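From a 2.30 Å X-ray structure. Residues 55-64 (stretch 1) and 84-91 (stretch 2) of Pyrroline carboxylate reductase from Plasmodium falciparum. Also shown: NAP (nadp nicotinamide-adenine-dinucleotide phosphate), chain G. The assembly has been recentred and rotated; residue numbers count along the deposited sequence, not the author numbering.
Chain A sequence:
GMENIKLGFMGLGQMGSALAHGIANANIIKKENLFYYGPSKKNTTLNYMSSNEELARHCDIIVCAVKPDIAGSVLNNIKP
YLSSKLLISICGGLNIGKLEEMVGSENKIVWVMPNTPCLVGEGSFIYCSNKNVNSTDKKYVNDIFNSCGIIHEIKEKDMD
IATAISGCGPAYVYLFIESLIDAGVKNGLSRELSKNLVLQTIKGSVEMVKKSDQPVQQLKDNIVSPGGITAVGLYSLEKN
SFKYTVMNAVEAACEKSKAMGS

Stretch 1, residues 55-64: LARHCDIIVC
Stretch 2 (84-91) SKLLISIC

Stretch 1 enters as the tail of a helix, with Cys59 N hydrogen-bonded to Leu55 O at 3.0 Å, turns through Cys59 (phi/psi -78/156) and Asp60 (-92/-37), and extends as strand 61-64. Strand 86-89 runs beside it in parallel, the axes 4.7 Å apart at closest and inclined by 22°. The register pairs Ile61 with Leu86, Ile62 with Leu87, Val63 with Ile88 and Cys64 with Ser89, CA atoms 4.8-4.9 Å apart; phi lies between -120° and -88°, psi between 100° and 130°.

The hydrogen bonds follow the parallel ladder: Leu86 N to Asp60 O (3.2 Å), Ile62 N to Leu86 O (2.9 Å), Ile88 N to Ile62 O (2.8 Å) and Cys64 N to Ile88 O (2.9 Å). A weak bond from Ile90 N to Cys64 O (3.3 Å) extends it beyond the strand.

Alternation sorts the side chains. Ile61, Val63, Leu86 and Ile88 share one face, where branched apolar groups fill buried space: Ile61 CG1 meets Leu86 CD2 at 3.9 Å, and Val63 CG2 meets Ile88 CG1 at 3.5 Å. Ile61 is m,t, Val63 t and Leu86 t,p; Ile88 sits off-rotamer (chi1 100°, chi2 101°). The other face carries Ile62 (chi1 m, chi2 93°, between wells), Leu87 (t,p), Cys64 (t) and Ser89 (t). There Ile62 CG2 lies 4.2 Å from Leu87 CD1, while Cys64 SG packs 3.9 Å from SG of Cys91 (m), too far for a disulfide.

Lys85, just before strand 86-89, reaches back to the helix and the turn after it. Its nearly extended m,t,t,t chain delivers NZ to Ala56 O (2.8 Å) and Cys59 O (2.9 Å), with a weak bond to Arg57 O (2.8 Å). The rule is clear: a long cationic side chain suits a cluster of backbone carbonyls in the helix and the following turn. Past the sheet, Ile90 O approaches NADP C1D at 3.3 Å.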

# COMPACT_ATOMS: atom_id res chain seq x y z
N LEU A 55 -37.89 -4.23 -40.31
CA LEU A 55 -36.50 -3.96 -40.70
C LEU A 55 -35.83 -5.25 -41.18
O LEU A 55 -35.12 -5.24 -42.18
CB LEU A 55 -35.73 -3.34 -39.54
CG LEU A 55 -34.25 -2.96 -39.71
CD1 LEU A 55 -33.91 -1.76 -38.85
CD2 LEU A 55 -33.33 -4.13 -39.39
N ALA A 56 -36.06 -6.34 -40.45
CA ALA A 56 -35.48 -7.64 -40.78
C ALA A 56 -36.10 -8.25 -42.04
O ALA A 56 -35.44 -8.98 -42.77
CB ALA A 56 -35.60 -8.60 -39.60
N ARG A 57 -37.38 -7.94 -42.27
CA ARG A 57 -38.11 -8.45 -43.43
C ARG A 57 -37.73 -7.71 -44.71
O ARG A 57 -37.85 -8.27 -45.81
CB ARG A 57 -39.62 -8.34 -43.19
N HIS A 58 -37.27 -6.47 -44.57
CA HIS A 58 -36.92 -5.63 -45.72
C HIS A 58 -35.44 -5.72 -46.08
O HIS A 58 -35.09 -5.89 -47.25
CB HIS A 58 -37.31 -4.18 -45.43
CG HIS A 58 -37.16 -3.27 -46.62
ND1 HIS A 58 -38.07 -3.25 -47.66
CD2 HIS A 58 -36.22 -2.34 -46.92
CE1 HIS A 58 -37.69 -2.36 -48.55
NE2 HIS A 58 -36.58 -1.79 -48.13
N CYS A 59 -34.58 -5.62 -45.06
CA CYS A 59 -33.13 -5.56 -45.26
C CYS A 59 -32.51 -6.93 -45.55
O CYS A 59 -33.06 -7.96 -45.17
CB CYS A 59 -32.45 -4.92 -44.06
SG CYS A 59 -33.04 -3.25 -43.72
N ASP A 60 -31.36 -6.91 -46.22
CA ASP A 60 -30.62 -8.13 -46.56
C ASP A 60 -29.59 -8.46 -45.48
O ASP A 60 -29.35 -9.64 -45.18
CB ASP A 60 -29.92 -7.97 -47.91
CG ASP A 60 -30.88 -7.57 -49.02
OD1 ASP A 60 -31.69 -8.41 -49.44
OD2 ASP A 60 -30.80 -6.41 -49.47
N ILE A 61 -28.98 -7.42 -44.91
CA ILE A 61 -28.04 -7.57 -43.80
C ILE A 61 -28.57 -6.79 -42.60
O ILE A 61 -28.84 -5.59 -42.69
CB ILE A 61 -26.61 -7.11 -44.19
CG1 ILE A 61 -26.00 -8.09 -45.21
CG2 ILE A 61 -25.72 -7.01 -42.95
CD1 ILE A 61 -24.69 -7.63 -45.82
N ILE A 62 -28.72 -7.49 -41.48
CA ILE A 62 -29.28 -6.92 -40.26
C ILE A 62 -28.20 -6.80 -39.18
O ILE A 62 -27.48 -7.77 -38.90
CB ILE A 62 -30.49 -7.74 -39.73
CG1 ILE A 62 -31.60 -7.83 -40.78
CG2 ILE A 62 -31.06 -7.12 -38.46
CD1 ILE A 62 -31.53 -9.07 -41.67
N VAL A 63 -28.09 -5.62 -38.59
CA VAL A 63 -27.11 -5.35 -37.53
C VAL A 63 -27.82 -5.21 -36.19
O VAL A 63 -28.69 -4.36 -36.02
CB VAL A 63 -26.26 -4.09 -37.82
CG1 VAL A 63 -25.20 -3.89 -36.75
CG2 VAL A 63 -25.61 -4.18 -39.19
N CYS A 64 -27.43 -6.06 -35.24
CA CYS A 64 -27.95 -6.00 -33.88
C CYS A 64 -27.09 -5.05 -33.05
O CYS A 64 -26.01 -5.42 -32.58
CB CYS A 64 -27.99 -7.39 -33.25
SG CYS A 64 -28.90 -7.48 -31.69
N SER A 84 -32.54 -16.93 -45.01
CA SER A 84 -31.59 -16.66 -46.11
C SER A 84 -30.83 -15.33 -45.97
O SER A 84 -30.08 -14.95 -46.87
CB SER A 84 -32.28 -16.75 -47.48
N LYS A 85 -31.00 -14.66 -44.83
CA LYS A 85 -30.42 -13.33 -44.61
C LYS A 85 -29.22 -13.37 -43.66
O LYS A 85 -29.07 -14.31 -42.87
CB LYS A 85 -31.49 -12.37 -44.09
CG LYS A 85 -32.67 -12.22 -45.04
CD LYS A 85 -33.60 -11.11 -44.61
CE LYS A 85 -34.69 -10.91 -45.65
NZ LYS A 85 -35.39 -9.61 -45.47
N LEU A 86 -28.37 -12.35 -43.74
CA LEU A 86 -27.18 -12.26 -42.91
C LEU A 86 -27.41 -11.40 -41.67
O LEU A 86 -27.77 -10.23 -41.77
CB LEU A 86 -25.98 -11.74 -43.71
CG LEU A 86 -24.61 -11.71 -43.03
CD1 LEU A 86 -24.05 -13.11 -42.84
CD2 LEU A 86 -23.64 -10.86 -43.83
N LEU A 87 -27.20 -12.00 -40.50
CA LEU A 87 -27.29 -11.30 -39.23
C LEU A 87 -25.89 -11.02 -38.69
O LEU A 87 -25.11 -11.94 -38.46
CB LEU A 87 -28.09 -12.11 -38.21
CG LEU A 87 -28.21 -11.57 -36.78
CD1 LEU A 87 -29.16 -10.38 -36.71
CD2 LEU A 87 -28.65 -12.67 -35.83
N ILE A 88 -25.58 -9.73 -38.51
CA ILE A 88 -24.32 -9.34 -37.88
C ILE A 88 -24.59 -8.75 -36.50
O ILE A 88 -25.43 -7.85 -36.35
CB ILE A 88 -23.43 -8.41 -38.80
CG1 ILE A 88 -23.54 -6.93 -38.44
CG2 ILE A 88 -23.71 -8.64 -40.28
CD1 ILE A 88 -22.38 -6.42 -37.61
N SER A 89 -23.91 -9.27 -35.49
CA SER A 89 -24.09 -8.81 -34.11
C SER A 89 -22.86 -8.07 -33.61
O SER A 89 -21.73 -8.57 -33.73
CB SER A 89 -24.41 -9.99 -33.19
OG SER A 89 -24.63 -9.56 -31.86
N ILE A 90 -23.07 -6.88 -33.07
CA ILE A 90 -21.99 -6.10 -32.46
C ILE A 90 -22.06 -6.12 -30.93
O ILE A 90 -21.29 -5.42 -30.26
CB ILE A 90 -21.91 -4.64 -33.00
CG1 ILE A 90 -23.18 -3.85 -32.66
CG2 ILE A 90 -21.63 -4.64 -34.50
CD1 ILE A 90 -23.00 -2.35 -32.68
N CYS A 91 -22.98 -6.92 -30.39
CA CYS A 91 -23.18 -7.04 -28.95
C CYS A 91 -21.96 -7.62 -28.25
O CYS A 91 -21.40 -8.63 -28.68
CB CYS A 91 -24.41 -7.91 -28.64
SG CYS A 91 -25.99 -7.15 -29.08
PA NAP G . -26.62 2.55 -26.08
O1A NAP G . -26.01 3.89 -26.42
O2A NAP G . -27.48 2.42 -24.85
O5B NAP G . -27.44 2.04 -27.37
C5B NAP G . -28.61 1.25 -27.28
C4B NAP G . -29.65 1.84 -28.23
O4B NAP G . -30.64 0.86 -28.58
C3B NAP G . -30.38 3.01 -27.59
O3B NAP G . -30.15 4.19 -28.37
C2B NAP G . -31.85 2.64 -27.60
O2B NAP G . -32.68 3.72 -28.04
C1B NAP G . -31.93 1.47 -28.57
N9A NAP G . -32.96 0.45 -28.20
C8A NAP G . -33.44 0.19 -26.97
N7A NAP G . -34.36 -0.80 -27.06
C5A NAP G . -34.44 -1.16 -28.35
C6A NAP G . -35.20 -2.11 -29.03
N6A NAP G . -36.07 -2.91 -28.36
N1A NAP G . -35.06 -2.24 -30.37
C2A NAP G . -34.20 -1.46 -31.05
N3A NAP G . -33.46 -0.54 -30.41
C4A NAP G . -33.56 -0.37 -29.07
O3 NAP G . -25.45 1.46 -26.00
PN NAP G . -24.24 1.42 -27.07
O1N NAP G . -23.01 1.96 -26.39
O2N NAP G . -24.71 2.02 -28.37
O5D NAP G . -24.00 -0.15 -27.28
C5D NAP G . -24.89 -0.97 -28.04
C4D NAP G . -24.19 -2.29 -28.35
O4D NAP G . -22.98 -2.05 -29.06
C3D NAP G . -23.83 -3.06 -27.08
O3D NAP G . -24.31 -4.40 -27.22
C2D NAP G . -22.31 -3.03 -27.01
O2D NAP G . -21.77 -4.27 -26.55
C1D NAP G . -21.89 -2.77 -28.45
N1N NAP G . -20.64 -2.02 -28.56
C2N NAP G . -20.55 -0.75 -28.11
C3N NAP G . -19.36 -0.04 -28.22
C7N NAP G . -19.27 1.37 -27.74
O7N NAP G . -20.31 1.95 -27.13
N7N NAP G . -18.22 2.03 -27.92
C4N NAP G . -18.25 -0.66 -28.80
C5N NAP G . -18.36 -1.97 -29.25
C6N NAP G . -19.58 -2.63 -29.12
P2B NAP G . -33.16 4.89 -27.04
O1X NAP G . -34.30 5.55 -27.79
O2X NAP G . -33.57 4.18 -25.77
O3X NAP G . -31.94 5.77 -26.89